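Local atomic coordinates of DegT/DnrJ/EryC1/StrS aminotransferase (Brucella abortus 2308, PDB entry 4QGR), a protein that binds pyridoxal 5'-phosphate and probably catalyses transamination with that cofactor. Residues S89-A94 with I142-F147. Sequence-based numbering, arbitrary orientation.
Sequences SFTFAA and IPVDLF. With PLP (pyridoxal-5'-phosphate), chain E.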
ATOM      1  N   SER A  89      15.281  10.513 -15.003  1.00 13.46           N
ATOM      2  CA  SER A  89      16.192   9.779 -14.128  1.00 13.12           C
ATOM      3  C   SER A  89      16.448  10.568 -12.828  1.00 13.05           C
ATOM      4  O   SER A  89      16.716   9.964 -11.779  1.00 13.66           O
ATOM      5  CB  SER A  89      17.502   9.542 -14.885  1.00 13.93           C
ATOM      6  OG  SER A  89      18.497   9.006 -14.039  1.00 13.60           O
ATOM      7  N   PHE A  90      16.410  11.902 -12.891  1.00 12.74           N
ATOM      8  CA  PHE A  90      16.591  12.730 -11.707  1.00 12.49           C
ATOM      9  C   PHE A  90      15.266  12.904 -10.976  1.00 12.80           C
ATOM     10  O   PHE A  90      14.580  13.897 -11.173  1.00 13.12           O
ATOM     11  CB  PHE A  90      17.195  14.088 -12.103  1.00 12.75           C
ATOM     12  CG  PHE A  90      17.889  14.784 -10.982  1.00 12.48           C
ATOM     13  CD1 PHE A  90      19.104  14.322 -10.540  1.00 12.82           C
ATOM     14  CD2 PHE A  90      17.302  15.896 -10.357  1.00 12.90           C
ATOM     15  CE1 PHE A  90      19.759  14.930  -9.494  1.00 12.99           C
ATOM     16  CE2 PHE A  90      17.941  16.524  -9.304  1.00 12.76           C
ATOM     17  CZ  PHE A  90      19.168  16.037  -8.867  1.00 12.69           C
ATOM     18  N   THR A  91      14.888  11.883 -10.206  1.00 13.08           N
ATOM     19  CA  THR A  91      13.648  11.842  -9.468  1.00 12.69           C
ATOM     20  C   THR A  91      13.737  10.685  -8.459  1.00 13.32           C
ATOM     21  O   THR A  91      14.708   9.894  -8.468  1.00 13.08           O
ATOM     22  CB  THR A  91      12.441  11.651 -10.420  1.00 12.98           C
ATOM     23  OG1 THR A  91      11.227  11.720  -9.686  1.00 12.19           O
ATOM     24  CG2 THR A  91      12.531  10.311 -11.212  1.00 12.83           C
ATOM     25  N   PHE A  92      12.715  10.576  -7.612  1.00 12.83           N
ATOM     26  CA  PHE A  92      12.576   9.454  -6.694  1.00 13.86           C
ATOM     27  C   PHE A  92      12.296   8.164  -7.436  1.00 13.14           C
ATOM     28  O   PHE A  92      11.632   8.168  -8.481  1.00 12.46           O
ATOM     29  CB  PHE A  92      11.431   9.745  -5.726  1.00 14.21           C
ATOM     30  CG  PHE A  92      11.276   8.723  -4.639  1.00 15.61           C
ATOM     31  CD1 PHE A  92      12.198   8.652  -3.593  1.00 17.56           C
ATOM     32  CD2 PHE A  92      10.203   7.875  -4.635  1.00 15.27           C
ATOM     33  CE1 PHE A  92      12.056   7.690  -2.593  1.00 17.74           C
ATOM     34  CE2 PHE A  92      10.044   6.921  -3.644  1.00 16.05           C
ATOM     35  CZ  PHE A  92      10.957   6.849  -2.603  1.00 16.06           C
ATOM     36  N   ALA A  93      12.787   7.037  -6.904  1.00 12.32           N
ATOM     37  CA  ALA A  93      12.717   5.757  -7.618  1.00 11.97           C
ATOM     38  C   ALA A  93      11.318   5.366  -8.121  1.00 11.31           C
ATOM     39  O   ALA A  93      11.188   4.724  -9.143  1.00 11.65           O
ATOM     40  CB  ALA A  93      13.239   4.647  -6.714  1.00 12.16           C
ATOM     41  N   ALA A  94      10.281   5.645  -7.342  1.00 10.48           N
ATOM     42  CA  ALA A  94       8.914   5.285  -7.696  1.00 10.53           C
ATOM     43  C   ALA A  94       8.527   5.649  -9.133  1.00 10.96           C
ATOM     44  O   ALA A  94       7.913   4.870  -9.758  1.00 11.07           O
ATOM     45  CB  ALA A  94       7.945   5.945  -6.748  1.00 10.62           C
ATOM     46  N   ILE A 142       5.702  10.293 -17.828  1.00 11.48           N
ATOM     47  CA  ILE A 142       5.514  10.679 -16.427  1.00 11.36           C
ATOM     48  C   ILE A 142       6.467  11.817 -16.077  1.00 11.25           C
ATOM     49  O   ILE A 142       7.527  11.599 -15.476  1.00 10.76           O
ATOM     50  CB  ILE A 142       5.648   9.527 -15.398  1.00 11.81           C
ATOM     51  CG1 ILE A 142       4.869   8.297 -15.837  1.00 12.47           C
ATOM     52  CG2 ILE A 142       5.210   9.997 -14.001  1.00 11.65           C
ATOM     53  CD1 ILE A 142       4.936   7.094 -14.893  1.00 12.41           C
ATOM     54  N   PRO A 143       6.054  13.044 -16.423  1.00 11.54           N
ATOM     55  CA  PRO A 143       6.817  14.171 -15.942  1.00 12.05           C
ATOM     56  C   PRO A 143       6.694  14.287 -14.425  1.00 11.89           C
ATOM     57  O   PRO A 143       5.651  13.913 -13.848  1.00 12.26           O
ATOM     58  CB  PRO A 143       6.165  15.376 -16.635  1.00 12.13           C
ATOM     59  CG  PRO A 143       5.238  14.815 -17.647  1.00 12.40           C
ATOM     60  CD  PRO A 143       4.826  13.471 -17.085  1.00 11.65           C
ATOM     61  N   VAL A 144       7.742  14.829 -13.798  1.00 11.47           N
ATOM     62  CA  VAL A 144       7.744  15.075 -12.348  1.00 10.70           C
ATOM     63  C   VAL A 144       7.805  16.556 -12.084  1.00 10.87           C
ATOM     64  O   VAL A 144       8.552  17.281 -12.747  1.00 10.93           O
ATOM     65  CB  VAL A 144       8.947  14.379 -11.677  1.00 10.23           C
ATOM     66  CG1 VAL A 144       8.966  14.653 -10.195  1.00 10.51           C
ATOM     67  CG2 VAL A 144       8.902  12.873 -11.962  1.00 10.48           C
ATOM     68  N   ASP A 145       7.015  17.011 -11.121  1.00 10.30           N
ATOM     69  CA  ASP A 145       7.114  18.376 -10.691  1.00 11.05           C
ATOM     70  C   ASP A 145       8.164  18.425  -9.595  1.00 11.03           C
ATOM     71  O   ASP A 145       7.835  18.400  -8.431  1.00 11.75           O
ATOM     72  CB  ASP A 145       5.789  18.862 -10.143  1.00 10.82           C
ATOM     73  CG  ASP A 145       4.663  18.757 -11.140  1.00 11.06           C
ATOM     74  OD1 ASP A 145       4.908  18.939 -12.362  1.00 11.97           O
ATOM     75  OD2 ASP A 145       3.507  18.500 -10.699  1.00 11.42           O
ATOM     76  N   LEU A 146       9.452  18.436  -9.951  1.00 11.15           N
ATOM     77  CA  LEU A 146      10.479  18.154  -8.951  1.00 11.15           C
ATOM     78  C   LEU A 146      10.601  19.302  -7.970  1.00 10.80           C
ATOM     79  O   LEU A 146      10.629  20.437  -8.359  1.00 11.29           O
ATOM     80  CB  LEU A 146      11.844  17.832  -9.588  1.00 11.40           C
ATOM     81  CG  LEU A 146      12.821  17.078  -8.684  1.00 12.05           C
ATOM     82  CD1 LEU A 146      12.288  15.691  -8.326  1.00 12.99           C
ATOM     83  CD2 LEU A 146      14.200  16.916  -9.302  1.00 12.30           C
ATOM     84  N   PHE A 147      10.695  18.986  -6.694  1.00 11.03           N
ATOM     85  CA  PHE A 147      10.875  19.974  -5.591  1.00 11.06           C
ATOM     86  C   PHE A 147       9.719  20.936  -5.434  1.00 11.77           C
ATOM     87  O   PHE A 147       9.817  21.911  -4.690  1.00 12.06           O
ATOM     88  CB  PHE A 147      12.214  20.763  -5.692  1.00 11.43           C
ATOM     89  CG  PHE A 147      13.451  19.876  -5.797  1.00 11.06           C
ATOM     90  CD1 PHE A 147      13.559  18.676  -5.096  1.00 10.59           C
ATOM     91  CD2 PHE A 147      14.484  20.241  -6.615  1.00 11.22           C
ATOM     92  CE1 PHE A 147      14.704  17.887  -5.193  1.00 10.70           C
ATOM     93  CE2 PHE A 147      15.657  19.439  -6.704  1.00 11.23           C
ATOM     94  CZ  PHE A 147      15.764  18.262  -5.981  1.00 10.50           C
TER
HETATM   95  N1  PLP E 403       7.229  10.475  -6.811  1.00 12.49           N
HETATM   96  C2  PLP E 403       8.069  11.401  -6.313  1.00 13.44           C
HETATM   97  C2A PLP E 403       8.621  12.515  -7.169  1.00 13.83           C
HETATM   98  C3  PLP E 403       8.376  11.359  -4.856  1.00 14.24           C
HETATM   99  O3  PLP E 403       9.162  12.301  -4.347  1.00 13.36           O
HETATM  100  C4  PLP E 403       7.861  10.213  -4.060  1.00 15.06           C
HETATM  101  C4A PLP E 403       7.983  10.000  -2.601  1.00 20.41           C
HETATM  102  O4A PLP E 403       7.921  10.913  -1.802  1.00 26.40           O
HETATM  103  C5  PLP E 403       6.969   9.269  -4.746  1.00 14.25           C
HETATM  104  C6  PLP E 403       6.702   9.461  -6.104  1.00 12.83           C
HETATM  105  C5A PLP E 403       6.378   8.090  -4.005  1.00 12.98           C
HETATM  106  O4P PLP E 403       5.440   8.495  -2.998  1.00 13.74           O
HETATM  107  P   PLP E 403       5.258   7.626  -1.657  1.00 13.40           P
HETATM  108  O1P PLP E 403       3.971   8.106  -0.991  1.00 12.60           O
HETATM  109  O2P PLP E 403       5.280   6.168  -2.039  1.00 12.87           O
HETATM  110  O3P PLP E 403       6.492   8.056  -0.847  1.00 13.95           O
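Leu146 meets Phe90 at about a right angle, its CD2 methyl lying 3.4 Å from CD2 of the Phe90 ring. Phe90 holds CG anti to its backbone N (chi1 -158°), which carries the ring out to Leu146 and on to Phe147, whose CZ stands 4.3 Å from Phe90 CE2. Within the 142-147 loop, Leu146 CG sits over the centre of the Phe147 ring, so the leucine has one aromatic ring against its branch point and another against its methyl end. Both Leu146 methyls also lie against the backbone of 89-94, CD2 3.6 Å from Phe90 O and CD1 4.2 Å from Thr91 CA.

Nearer the cofactor, Val144 sets both methyls against the Thr91 hydroxyl, OG1 lying 3.5 Å from CG2 and 3.7 Å from CG1. Val144 CG1 and Thr91 OG1 both approach the C2A methyl of pyridoxal phosphate, while the Phe92 ring lies roughly parallel to the pyridine but displaced, its CD2 3.4 Å from PLP C4 and C4A over its face near the rim.

The two loops follow the neighbouring parallel strands 83-88 and 137-141 of the central sheet, where cofactor-binding loops gather in the aminotransferase fold. No hydrogen bond links the segments: the buried junction is mostly apolar, with the Thr91 hydroxyl, hydrogen-bonded to Thr95 OG1 in helix 94-101, as its polar element. A Val144 methyl and this oxygen together line the pocket at the cofactor's methyl group.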